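Local coordinates for protein scyllo-inositol 2-dehydrogenase (NADP(+)) IolW (Bacillus subtilis subsp. subtilis, PDB 3GDO) that catalyses the reversible NADPH-dependent reduction of scyllo-inosose to scyllo-inositol and cannot use NADH in place of NADPH, at residues B[33-38]-B[52-57]; B[144-149]-B[239-244]. One frame throughout, in Å; residues are numbered along the deposited sequence.

From the N terminus the chain first builds the Rossmann domain. Strand 31-37 leads into helix 41-47, and contact 1 closes this short loop by laying strand 52-54 beside strand 31-37. Contact 2 opens later, in the C-terminal alpha/beta domain. There strand 146-152 meets strand 239-243, which closes a much longer loop of 89 residues holding both helices and strands. The two contacts follow one another in series and neither nest nor cross. The centres of contact 1 and contact 2 are about 47 Å apart, on opposite sides of the chain's centre. Contact 1 forms one margin of the parallel sheet. Contact 2 lies inside the mixed sheet, where the second subunit also reaches it.

Contact 1. Residues B[33-38]-B[52-57]; sequences ISKIMT and EVVHEL
Lys35, Ile36 and Met37 lie beside Glu52, Val53 and Val54 on neighbouring parallel strands of a beta-alpha-beta unit of the Rossmann fold. Helix 41-47 lies between them in the chain. Strand 52-54 is the outermost strand of this sheet within the chain.

Four backbone hydrogen bonds join the strands. Glu52 N gives to Ser34 O at 2.8 Å and Ile36 N to Glu52 O at 3.1 Å. Val54 N then gives to Ile36 O, and Thr38 N to Val54 O.

Lys35, Met37, Glu52 and Val54 share one face. Lys35 runs extended beside Glu52, with Lys35 CE 3.8 Å from Glu52 OE2, while Lys35 CD meets Val54 CG1. Lys35 NZ stays 4.5 Å from Glu52 OE1, beyond a salt bridge. It instead bonds Glu59 O and forms a salt bridge with Asp63. An alanine in place of Lys35 would probably leave Asp63 without its charged mate and open a gap beside Val54 CG1.

Met37 CG, anti to the backbone N (chi1 -166°), comes to 4.0 Å from Val54 O. Met37 SD makes an apolar contact with Leu57 CB at 4.1 Å.

Beyond the strand ends, His55 ND1 makes a weak bond to Thr38 O at 3.0 Å, bent to 127° at the hydrogen.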
ATOM      1  N   ILE B  33     -40.255  -2.882 -16.831  1.00 42.83           N
ATOM      2  CA  ILE B  33     -39.934  -4.238 -16.400  1.00 43.41           C
ATOM      3  C   ILE B  33     -41.115  -5.117 -16.768  1.00 43.19           C
ATOM      4  O   ILE B  33     -42.170  -4.967 -16.182  1.00 44.32           O
ATOM      5  CB  ILE B  33     -39.659  -4.335 -14.881  1.00 43.38           C
ATOM      6  CG1 ILE B  33     -38.393  -3.544 -14.498  1.00 45.68           C
ATOM      7  CG2 ILE B  33     -39.408  -5.776 -14.504  1.00 43.88           C
ATOM      8  CD1 ILE B  33     -38.666  -2.119 -14.015  1.00 50.29           C
ATOM      9  N   SER B  34     -40.944  -6.013 -17.734  1.00 43.11           N
ATOM     10  CA  SER B  34     -42.057  -6.846 -18.227  1.00 43.43           C
ATOM     11  C   SER B  34     -42.077  -8.231 -17.615  1.00 42.76           C
ATOM     12  O   SER B  34     -43.133  -8.722 -17.198  1.00 42.68           O
ATOM     13  CB  SER B  34     -42.032  -6.985 -19.756  1.00 42.99           C
ATOM     14  OG  SER B  34     -42.243  -5.714 -20.346  1.00 46.91           O
ATOM     15  N   LYS B  35     -40.918  -8.878 -17.595  1.00 42.05           N
ATOM     16  CA  LYS B  35     -40.836 -10.236 -17.088  1.00 41.09           C
ATOM     17  C   LYS B  35     -39.637 -10.426 -16.143  1.00 40.83           C
ATOM     18  O   LYS B  35     -38.595  -9.764 -16.281  1.00 38.58           O
ATOM     19  CB  LYS B  35     -40.748 -11.210 -18.239  1.00 41.45           C
ATOM     20  CG  LYS B  35     -42.027 -11.258 -19.113  1.00 43.70           C
ATOM     21  CD  LYS B  35     -41.965 -12.405 -20.099  1.00 44.69           C
ATOM     22  CE  LYS B  35     -43.331 -12.569 -20.780  1.00 46.53           C
ATOM     23  NZ  LYS B  35     -43.153 -13.556 -21.884  1.00 47.46           N
ATOM     24  N   ILE B  36     -39.810 -11.324 -15.173  1.00 40.25           N
ATOM     25  CA  ILE B  36     -38.732 -11.701 -14.240  1.00 39.47           C
ATOM     26  C   ILE B  36     -38.774 -13.204 -14.066  1.00 39.32           C
ATOM     27  O   ILE B  36     -39.822 -13.757 -13.734  1.00 39.07           O
ATOM     28  CB  ILE B  36     -38.871 -11.004 -12.887  1.00 39.95           C
ATOM     29  CG1 ILE B  36     -39.020  -9.495 -13.061  1.00 37.72           C
ATOM     30  CG2 ILE B  36     -37.703 -11.403 -11.926  1.00 39.68           C
ATOM     31  CD1 ILE B  36     -39.291  -8.739 -11.771  1.00 40.17           C
ATOM     32  N   MET B  37     -37.636 -13.851 -14.333  1.00 39.26           N
ATOM     33  CA  MET B  37     -37.474 -15.288 -14.173  1.00 39.89           C
ATOM     34  C   MET B  37     -37.058 -15.597 -12.718  1.00 40.71           C
ATOM     35  O   MET B  37     -35.934 -15.285 -12.323  1.00 39.93           O
ATOM     36  CB  MET B  37     -36.438 -15.831 -15.174  1.00 40.37           C
ATOM     37  CG  MET B  37     -36.457 -17.342 -15.313  1.00 39.47           C
ATOM     38  SD  MET B  37     -35.124 -18.133 -16.214  1.00 42.63           S
ATOM     39  CE  MET B  37     -33.686 -17.681 -15.291  1.00 41.27           C
ATOM     40  N   THR B  38     -37.972 -16.195 -11.938  1.00 41.06           N
ATOM     41  CA  THR B  38     -37.766 -16.421 -10.486  1.00 42.29           C
ATOM     42  C   THR B  38     -38.901 -17.288  -9.910  1.00 43.18           C
ATOM     43  O   THR B  38     -40.016 -17.319 -10.450  1.00 43.35           O
ATOM     44  CB  THR B  38     -37.695 -15.049  -9.708  1.00 42.31           C
ATOM     45  OG1 THR B  38     -37.249 -15.240  -8.361  1.00 43.07           O
ATOM     46  CG2 THR B  38     -39.058 -14.297  -9.725  1.00 41.17           C
ATOM     47  N   GLU B  52     -44.647  -9.823 -15.090  1.00 48.95           N
ATOM     48  CA  GLU B  52     -45.112 -11.182 -15.123  1.00 48.90           C
ATOM     49  C   GLU B  52     -43.968 -12.086 -14.638  1.00 49.05           C
ATOM     50  O   GLU B  52     -42.831 -11.991 -15.136  1.00 48.20           O
ATOM     51  CB  GLU B  52     -45.592 -11.554 -16.535  1.00 49.03           C
ATOM     52  CG  GLU B  52     -45.666 -13.067 -16.846  1.00 50.41           C
ATOM     53  CD  GLU B  52     -46.198 -13.362 -18.247  1.00 55.02           C
ATOM     54  OE1 GLU B  52     -46.140 -14.537 -18.707  1.00 55.86           O
ATOM     55  OE2 GLU B  52     -46.676 -12.403 -18.902  1.00 57.77           O
ATOM     56  N   VAL B  53     -44.260 -12.953 -13.664  1.00 48.13           N
ATOM     57  CA  VAL B  53     -43.287 -13.962 -13.275  1.00 48.24           C
ATOM     58  C   VAL B  53     -43.309 -15.113 -14.264  1.00 48.79           C
ATOM     59  O   VAL B  53     -44.380 -15.532 -14.726  1.00 49.21           O
ATOM     60  CB  VAL B  53     -43.520 -14.490 -11.850  1.00 48.24           C
ATOM     61  CG1 VAL B  53     -42.417 -15.465 -11.473  1.00 47.19           C
ATOM     62  CG2 VAL B  53     -43.513 -13.350 -10.888  1.00 48.70           C
ATOM     63  N   VAL B  54     -42.127 -15.615 -14.595  1.00 48.78           N
ATOM     64  CA  VAL B  54     -41.976 -16.758 -15.463  1.00 49.35           C
ATOM     65  C   VAL B  54     -40.951 -17.669 -14.789  1.00 50.25           C
ATOM     66  O   VAL B  54     -40.172 -17.206 -13.955  1.00 50.55           O
ATOM     67  CB  VAL B  54     -41.509 -16.347 -16.920  1.00 49.22           C
ATOM     68  CG1 VAL B  54     -42.367 -15.232 -17.471  1.00 49.56           C
ATOM     69  CG2 VAL B  54     -40.043 -15.920 -16.959  1.00 48.44           C
ATOM     70  N   HIS B  55     -40.937 -18.945 -15.152  1.00 51.43           N
ATOM     71  CA  HIS B  55     -39.990 -19.892 -14.564  1.00 53.02           C
ATOM     72  C   HIS B  55     -39.108 -20.545 -15.613  1.00 53.41           C
ATOM     73  O   HIS B  55     -38.172 -21.258 -15.281  1.00 53.88           O
ATOM     74  CB  HIS B  55     -40.714 -20.947 -13.676  1.00 53.66           C
ATOM     75  CG  HIS B  55     -41.790 -20.357 -12.812  1.00 55.89           C
ATOM     76  ND1 HIS B  55     -41.516 -19.506 -11.756  1.00 56.40           N
ATOM     77  CD2 HIS B  55     -43.143 -20.436 -12.891  1.00 56.96           C
ATOM     78  CE1 HIS B  55     -42.653 -19.103 -11.212  1.00 58.47           C
ATOM     79  NE2 HIS B  55     -43.654 -19.653 -11.880  1.00 59.28           N
ATOM     80  N   GLU B  56     -39.387 -20.291 -16.883  1.00 53.91           N
ATOM     81  CA  GLU B  56     -38.510 -20.802 -17.943  1.00 54.56           C
ATOM     82  C   GLU B  56     -37.754 -19.678 -18.622  1.00 53.80           C
ATOM     83  O   GLU B  56     -38.317 -18.607 -18.825  1.00 52.84           O
ATOM     84  CB  GLU B  56     -39.308 -21.555 -19.005  1.00 54.91           C
ATOM     85  CG  GLU B  56     -38.686 -22.877 -19.347  1.00 58.61           C
ATOM     86  CD  GLU B  56     -38.427 -23.711 -18.096  1.00 62.18           C
ATOM     87  OE1 GLU B  56     -39.331 -23.800 -17.235  1.00 64.41           O
ATOM     88  OE2 GLU B  56     -37.315 -24.268 -17.976  1.00 64.10           O
ATOM     89  N   LEU B  57     -36.499 -19.944 -18.992  1.00 53.47           N
ATOM     90  CA  LEU B  57     -35.704 -18.973 -19.750  1.00 53.59           C
ATOM     91  C   LEU B  57     -36.393 -18.564 -21.066  1.00 54.05           C
ATOM     92  O   LEU B  57     -36.447 -17.380 -21.389  1.00 53.57           O
ATOM     93  CB  LEU B  57     -34.277 -19.489 -19.977  1.00 53.12           C
ATOM     94  CG  LEU B  57     -33.302 -18.566 -20.727  1.00 52.80           C
ATOM     95  CD1 LEU B  57     -33.298 -17.154 -20.166  1.00 50.57           C
ATOM     96  CD2 LEU B  57     -31.903 -19.155 -20.747  1.00 51.92           C
TER

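Contact 2. Residues B[144-149]-B[239-244]; sequences EDINTY and YQIHGK
Asn147 and Thr148 lie opposite the single residue His242, a classic beta bulge in an antiparallel strand pair. The backbone hydrogen bonds centre on His242. His242 O accepts from two donors, Asn147 N at 2.6 Å and Thr148 N at 3.2 Å. Both donors lie in the carbonyl plane. His242 N returns a nearly straight bond to Thr148 O at 2.9 Å. Past the bulge, Lys244 N gives to Glu144 O.

Polar side chains also meet around the bulge. Thr148 OG1 donates to Asn147 OD1 at 2.7 Å, which helps fix the amide. Asn147 CG sits between its own backbone N and carbonyl carbon (chi1 63°), a turn that brings it close to His242 O. The amide is turned 28° from the imidazole plane. Asn147 ND2 bonds Ile231 O of the second subunit. Gln203 of that subunit packs on Asn147 and Thr148, and its Ala234 on His242. Thr148 CB meets the edge of the His242 ring at CD2, and His242 ND1 bonds Ser247 OG.

Ile146, Tyr149 and Ile241 share one face. Ile146 CG2 touches Ile241 CG2 at 3.7 Å. The Tyr149 ring runs beside Ile241, and Tyr149 CE1 is 3.6 Å from Ile241 CD1. Separately, the hydroxyl Tyr149 OH approaches the edge of the Tyr239 ring, 3.7 Å from Tyr239 CE1.

The side chains of Lys244 and Glu144 lie side by side. Lys244 NZ stays 4.6 Å from Glu144 OE1, so the opposite charges are near each other without touching. Asp145 turns to a salt bridge with Lys221.

The pair belongs to the mixed sheet of the C-terminal alpha/beta domain, between strands 222-228 and 246-250. Helix 129-139 packs on Ile146, Ile241 and Tyr239, and helix 174-190 on Tyr149.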
ATOM      1  N   GLU B 144      -2.518  16.173 -12.228  1.00 43.09           N
ATOM      2  CA  GLU B 144      -1.664  15.931 -13.409  1.00 43.25           C
ATOM      3  C   GLU B 144      -0.528  14.919 -13.236  1.00 42.60           C
ATOM      4  O   GLU B 144       0.093  14.840 -12.154  1.00 42.48           O
ATOM      5  CB  GLU B 144      -1.049  17.257 -13.874  1.00 44.21           C
ATOM      6  CG  GLU B 144      -2.081  18.305 -14.310  1.00 48.18           C
ATOM      7  CD  GLU B 144      -2.634  18.021 -15.711  1.00 52.40           C
ATOM      8  OE1 GLU B 144      -1.828  17.946 -16.673  1.00 54.39           O
ATOM      9  OE2 GLU B 144      -3.876  17.873 -15.845  1.00 55.48           O
ATOM     10  N   ASP B 145      -0.256  14.174 -14.317  1.00 40.71           N
ATOM     11  CA  ASP B 145       0.880  13.269 -14.411  1.00 40.72           C
ATOM     12  C   ASP B 145       0.916  12.401 -13.145  1.00 39.48           C
ATOM     13  O   ASP B 145       1.812  12.530 -12.310  1.00 38.98           O
ATOM     14  CB  ASP B 145       2.189  14.048 -14.599  1.00 41.62           C
ATOM     15  CG  ASP B 145       3.404  13.126 -14.883  1.00 47.33           C
ATOM     16  OD1 ASP B 145       3.245  12.067 -15.538  1.00 53.43           O
ATOM     17  OD2 ASP B 145       4.541  13.453 -14.445  1.00 52.54           O
ATOM     18  N   ILE B 146      -0.101  11.571 -12.998  1.00 37.27           N
ATOM     19  CA  ILE B 146      -0.219  10.692 -11.843  1.00 37.06           C
ATOM     20  C   ILE B 146       0.923   9.690 -11.933  1.00 35.79           C
ATOM     21  O   ILE B 146       1.159   9.120 -13.009  1.00 34.43           O
ATOM     22  CB  ILE B 146      -1.599  10.010 -11.804  1.00 36.57           C
ATOM     23  CG1 ILE B 146      -2.649  11.054 -11.401  1.00 36.64           C
ATOM     24  CG2 ILE B 146      -1.588   8.825 -10.831  1.00 37.06           C
ATOM     25  CD1 ILE B 146      -4.123  10.638 -11.728  1.00 37.02           C
ATOM     26  N   ASN B 147       1.665   9.529 -10.828  1.00 34.43           N
ATOM     27  CA  ASN B 147       2.797   8.601 -10.838  1.00 33.45           C
ATOM     28  C   ASN B 147       2.536   7.351  -9.981  1.00 32.74           C
ATOM     29  O   ASN B 147       3.157   6.318 -10.177  1.00 31.45           O
ATOM     30  CB  ASN B 147       4.103   9.318 -10.429  1.00 33.44           C
ATOM     31  CG  ASN B 147       4.065   9.857  -9.007  1.00 36.35           C
ATOM     32  OD1 ASN B 147       4.043   9.085  -8.031  1.00 37.83           O
ATOM     33  ND2 ASN B 147       4.065  11.170  -8.873  1.00 36.32           N
ATOM     34  N   THR B 148       1.625   7.473  -9.022  1.00 32.15           N
ATOM     35  CA  THR B 148       1.314   6.376  -8.107  1.00 31.93           C
ATOM     36  C   THR B 148      -0.182   6.393  -7.828  1.00 31.92           C
ATOM     37  O   THR B 148      -0.768   7.461  -7.474  1.00 31.90           O
ATOM     38  CB  THR B 148       2.088   6.511  -6.753  1.00 30.34           C
ATOM     39  OG1 THR B 148       3.484   6.604  -6.998  1.00 32.76           O
ATOM     40  CG2 THR B 148       1.880   5.302  -5.867  1.00 35.71           C
ATOM     41  N   TYR B 149      -0.797   5.210  -7.908  1.00 30.74           N
ATOM     42  CA  TYR B 149      -2.269   5.095  -7.797  1.00 30.04           C
ATOM     43  C   TYR B 149      -2.562   3.855  -6.980  1.00 29.54           C
ATOM     44  O   TYR B 149      -2.398   2.711  -7.460  1.00 29.31           O
ATOM     45  CB  TYR B 149      -2.900   4.994  -9.218  1.00 28.55           C
ATOM     46  CG  TYR B 149      -4.418   4.868  -9.220  1.00 31.01           C
ATOM     47  CD1 TYR B 149      -5.242   6.000  -9.114  1.00 29.82           C
ATOM     48  CD2 TYR B 149      -5.038   3.619  -9.365  1.00 29.89           C
ATOM     49  CE1 TYR B 149      -6.644   5.883  -9.122  1.00 30.72           C
ATOM     50  CE2 TYR B 149      -6.428   3.488  -9.403  1.00 28.83           C
ATOM     51  CZ  TYR B 149      -7.225   4.609  -9.266  1.00 30.11           C
ATOM     52  OH  TYR B 149      -8.584   4.448  -9.278  1.00 29.09           O
ATOM     53  N   TYR B 239      -8.332   5.401  -1.442  1.00 29.24           N
ATOM     54  CA  TYR B 239      -7.464   5.963  -2.501  1.00 29.66           C
ATOM     55  C   TYR B 239      -6.306   6.775  -1.965  1.00 29.26           C
ATOM     56  O   TYR B 239      -6.475   7.642  -1.117  1.00 29.33           O
ATOM     57  CB  TYR B 239      -8.242   6.876  -3.491  1.00 29.92           C
ATOM     58  CG  TYR B 239      -9.393   6.154  -4.168  1.00 30.26           C
ATOM     59  CD1 TYR B 239      -9.175   5.406  -5.335  1.00 31.96           C
ATOM     60  CD2 TYR B 239     -10.660   6.159  -3.613  1.00 27.41           C
ATOM     61  CE1 TYR B 239     -10.205   4.711  -5.949  1.00 28.30           C
ATOM     62  CE2 TYR B 239     -11.698   5.451  -4.214  1.00 32.38           C
ATOM     63  CZ  TYR B 239     -11.454   4.722  -5.380  1.00 31.54           C
ATOM     64  OH  TYR B 239     -12.473   4.005  -5.983  1.00 30.61           O
ATOM     65  N   GLN B 240      -5.141   6.526  -2.532  1.00 29.84           N
ATOM     66  CA  GLN B 240      -4.001   7.397  -2.379  1.00 31.07           C
ATOM     67  C   GLN B 240      -3.421   7.581  -3.757  1.00 30.99           C
ATOM     68  O   GLN B 240      -2.865   6.620  -4.382  1.00 28.92           O
ATOM     69  CB  GLN B 240      -2.939   6.786  -1.432  1.00 31.71           C
ATOM     70  CG  GLN B 240      -3.459   6.483  -0.020  1.00 34.84           C
ATOM     71  CD  GLN B 240      -2.484   5.656   0.837  1.00 40.36           C
ATOM     72  OE1 GLN B 240      -1.429   6.129   1.238  1.00 41.07           O
ATOM     73  NE2 GLN B 240      -2.870   4.418   1.140  1.00 43.13           N
ATOM     74  N   ILE B 241      -3.515   8.818  -4.237  1.00 30.89           N
ATOM     75  CA  ILE B 241      -3.093   9.116  -5.597  1.00 31.00           C
ATOM     76  C   ILE B 241      -2.098  10.271  -5.641  1.00 31.81           C
ATOM     77  O   ILE B 241      -2.430  11.373  -5.178  1.00 32.14           O
ATOM     78  CB  ILE B 241      -4.306   9.479  -6.488  1.00 30.75           C
ATOM     79  CG1 ILE B 241      -5.438   8.456  -6.353  1.00 29.76           C
ATOM     80  CG2 ILE B 241      -3.853   9.606  -7.962  1.00 31.86           C
ATOM     81  CD1 ILE B 241      -6.746   8.885  -7.064  1.00 34.33           C
ATOM     82  N   HIS B 242      -0.925  10.035  -6.222  1.00 30.67           N
ATOM     83  CA  HIS B 242       0.161  11.024  -6.259  1.00 32.48           C
ATOM     84  C   HIS B 242       0.524  11.388  -7.681  1.00 33.31           C
ATOM     85  O   HIS B 242       0.851  10.496  -8.501  1.00 34.41           O
ATOM     86  CB  HIS B 242       1.416  10.510  -5.529  1.00 31.69           C
ATOM     87  CG  HIS B 242       1.114   9.926  -4.187  1.00 32.31           C
ATOM     88  ND1 HIS B 242       0.457  10.640  -3.209  1.00 26.21           N
ATOM     89  CD2 HIS B 242       1.373   8.696  -3.659  1.00 28.47           C
ATOM     90  CE1 HIS B 242       0.281   9.863  -2.148  1.00 32.13           C
ATOM     91  NE2 HIS B 242       0.813   8.674  -2.399  1.00 31.47           N
ATOM     92  N   GLY B 243       0.471  12.687  -7.973  1.00 35.06           N
ATOM     93  CA  GLY B 243       0.894  13.235  -9.281  1.00 36.22           C
ATOM     94  C   GLY B 243       2.055  14.222  -9.172  1.00 38.36           C
ATOM     95  O   GLY B 243       2.636  14.382  -8.089  1.00 38.03           O
ATOM     96  N   LYS B 244       2.389  14.928 -10.258  1.00 39.55           N
ATOM     97  CA  LYS B 244       3.572  15.832 -10.197  1.00 41.37           C
ATOM     98  C   LYS B 244       3.534  16.895  -9.098  1.00 41.74           C
ATOM     99  O   LYS B 244       4.573  17.203  -8.526  1.00 41.98           O
ATOM    100  CB  LYS B 244       3.978  16.431 -11.569  1.00 42.08           C
ATOM    101  CG  LYS B 244       2.993  17.392 -12.250  1.00 43.41           C
ATOM    102  CD  LYS B 244       3.790  18.409 -13.089  1.00 49.28           C
ATOM    103  CE  LYS B 244       3.055  18.951 -14.332  1.00 51.29           C
ATOM    104  NZ  LYS B 244       1.665  19.401 -14.048  1.00 54.28           N
TER